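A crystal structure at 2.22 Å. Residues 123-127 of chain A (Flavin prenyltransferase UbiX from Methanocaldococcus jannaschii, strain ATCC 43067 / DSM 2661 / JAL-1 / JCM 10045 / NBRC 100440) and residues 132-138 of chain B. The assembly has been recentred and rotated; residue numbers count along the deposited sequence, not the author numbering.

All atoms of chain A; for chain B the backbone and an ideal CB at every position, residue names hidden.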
# COMPACT_ATOMS: atom_id res chain seq x y z
N PRO A 123 25.13 8.12 -8.08
CA PRO A 123 24.27 7.13 -7.41
C PRO A 123 22.88 7.04 -8.05
O PRO A 123 22.56 7.83 -8.93
CB PRO A 123 24.15 7.68 -5.98
CG PRO A 123 25.08 8.84 -5.88
CD PRO A 123 25.32 9.33 -7.27
N PHE A 124 22.09 6.07 -7.60
CA PHE A 124 20.66 6.02 -7.90
C PHE A 124 19.89 6.79 -6.83
O PHE A 124 20.26 6.77 -5.65
CB PHE A 124 20.15 4.58 -7.94
CG PHE A 124 20.61 3.78 -9.13
CD1 PHE A 124 20.43 4.26 -10.42
CD2 PHE A 124 21.19 2.54 -8.95
CE1 PHE A 124 20.83 3.51 -11.51
CE2 PHE A 124 21.60 1.79 -10.04
CZ PHE A 124 21.42 2.28 -11.33
N ASN A 125 18.81 7.45 -7.24
CA ASN A 125 17.86 7.99 -6.28
C ASN A 125 16.66 7.05 -6.18
O ASN A 125 16.59 6.02 -6.85
CB ASN A 125 17.45 9.43 -6.64
CG ASN A 125 16.72 9.54 -7.97
OD1 ASN A 125 15.94 8.66 -8.36
ND2 ASN A 125 16.95 10.65 -8.66
N SER A 126 15.69 7.42 -5.33
CA SER A 126 14.54 6.56 -5.10
C SER A 126 13.63 6.44 -6.31
O SER A 126 12.90 5.45 -6.43
CB SER A 126 13.73 7.08 -3.92
OG SER A 126 14.37 6.74 -2.71
N ILE A 127 13.65 7.43 -7.20
CA ILE A 127 12.84 7.35 -8.41
C ILE A 127 13.40 6.28 -9.34
O ILE A 127 12.66 5.44 -9.87
CB ILE A 127 12.77 8.73 -9.09
CG1 ILE A 127 12.15 9.74 -8.11
CG2 ILE A 127 11.94 8.65 -10.35
CD1 ILE A 127 12.06 11.15 -8.62
N UNK B 132 17.21 -1.75 -1.57
CA UNK B 132 17.85 -0.48 -1.89
C UNK B 132 16.87 0.68 -1.84
O UNK B 132 17.19 1.75 -1.31
CB UNK B 132 18.50 -0.55 -3.27
N UNK B 133 15.67 0.49 -2.39
CA UNK B 133 14.67 1.55 -2.38
C UNK B 133 14.32 1.97 -0.96
O UNK B 133 14.28 3.17 -0.64
CB UNK B 133 13.41 1.10 -3.12
N UNK B 134 14.07 0.99 -0.08
CA UNK B 134 13.77 1.29 1.32
C UNK B 134 14.87 2.14 1.95
O UNK B 134 14.59 3.14 2.62
CB UNK B 134 13.59 -0.00 2.11
N UNK B 135 16.13 1.76 1.73
CA UNK B 135 17.23 2.48 2.36
C UNK B 135 17.40 3.87 1.76
O UNK B 135 17.63 4.84 2.48
CB UNK B 135 18.53 1.69 2.22
N UNK B 136 17.27 3.98 0.43
CA UNK B 136 17.28 5.28 -0.22
C UNK B 136 16.16 6.17 0.30
O UNK B 136 16.35 7.38 0.50
CB UNK B 136 17.16 5.11 -1.74
N UNK B 137 14.97 5.59 0.52
CA UNK B 137 13.85 6.36 1.07
C UNK B 137 14.14 6.87 2.47
O UNK B 137 13.55 7.87 2.90
CB UNK B 137 12.58 5.51 1.09
N UNK B 138 15.01 6.18 3.21
CA UNK B 138 15.38 6.60 4.56
C UNK B 138 16.53 7.58 4.57
O UNK B 138 16.93 8.03 5.65
CB UNK B 138 15.74 5.38 5.41

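Chain A presents a short loop that turns into a helix at S126(A). N125(A) is the N-cap, and its OD1 accepts a weak capping bond from the N of I127(A). The CA-to-CB bond of N125(A) points away from chain B. That of S126(A) points toward it, and S126(A) offers most of the surface here. The chain B backbone has helical angles from 132 to 137. The CA atoms of S126(A) and position 133 lie 5.7 Å apart.

Position 132 points its CA-to-CB bond toward chain A, yet no atom of chain A 123-127 lies within 5.5 Å of the ideal CB. There is room for a long side chain, and the ring of F124(A) on that side favours an apolar one. Leucine, methionine or phenylalanine could be considered. The residue is M132(B). Its SD stops 5.7 Å from F124(A) CD2, too far for a contact.

Position 133 points sideways. The ideal CB is 5.5 Å from the O of S126(A), so a small residue would leave a gap. A branched or flexible apolar side chain could bend back to fill it, and a polar one might seek the carbonyl. The residue is L133(B), with chi1 t and chi2 p. CD1 comes to 3.4 Å from S126(A) O and 3.9 Å from S126(A) CB.

Position 134 points away, and chain A sets no demand on it. Many residues would fit, including long polar ones. The residue is K134(B), an extended chain with all four chi angles t.

Position 135 points sideways and has no atom of chain A 123-127 within 5.5 Å of its ideal CB. The visible atoms barely restrict the choice. The residue is L135(B), and its end leads away from chain A.

Position 136 faces chain A most directly. Its ideal CB is only 3.4 Å from the OG of S126(A) and 5.3 Å from the O of F124(A). Space is short and the nearby groups are polar. Serine suits both conditions; alanine or glycine would fit but could not use the hydroxyl, and threonine is conceivable. The residue is S136(B), chi1 t. Its OG forms a 3.0 Å hydrogen bond with S126(A) OG, in which either hydroxyl could be the donor. A water bridges the same serine to the loop: it donates to F124(A) O at 2.6 Å and lies 2.9 Å from S136(B) OG.

Position 137 points sideways, with its ideal CB 4.4 Å from the OG of S126(A). A short polar residue could turn toward that hydroxyl, and a small apolar one would also be tolerated. The residue is N137(B), chi1 m. Its ND2 lies 2.6 Å from S126(A) OG, but the angle is poor and the pair is a close contact, not a hydrogen bond.

Position 138 follows the helix and points away. Chain A leaves its choice open. The residue is L138(B), which makes no contact.

Chain B 132-138: MLKLSNL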
# COMPACT_ATOMS: atom_id res chain seq x y z
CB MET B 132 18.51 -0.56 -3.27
CG MET B 132 19.75 -1.45 -3.31
SD MET B 132 20.60 -1.36 -4.90
CE MET B 132 19.89 -2.77 -5.74
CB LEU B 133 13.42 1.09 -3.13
CG LEU B 133 12.21 2.03 -3.13
CD1 LEU B 133 12.58 3.38 -3.75
CD2 LEU B 133 11.01 1.39 -3.85
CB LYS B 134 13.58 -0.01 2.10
CG LYS B 134 13.22 0.20 3.58
CD LYS B 134 12.90 -1.13 4.25
CE LYS B 134 12.81 -1.01 5.76
NZ LYS B 134 12.58 -2.34 6.42
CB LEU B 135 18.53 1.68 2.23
CG LEU B 135 18.55 0.43 3.13
CD1 LEU B 135 19.76 -0.46 2.84
CD2 LEU B 135 18.53 0.86 4.58
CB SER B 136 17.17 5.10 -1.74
OG SER B 136 17.33 6.34 -2.40
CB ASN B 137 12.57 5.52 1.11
CG ASN B 137 11.91 5.37 -0.24
OD1 ASN B 137 11.07 4.50 -0.45
ND2 ASN B 137 12.30 6.22 -1.18
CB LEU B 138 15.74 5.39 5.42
CG LEU B 138 14.59 4.41 5.66
CD1 LEU B 138 14.96 3.41 6.72
CD2 LEU B 138 13.31 5.15 6.03
O HOH W 1 20.10 6.60 -3.06
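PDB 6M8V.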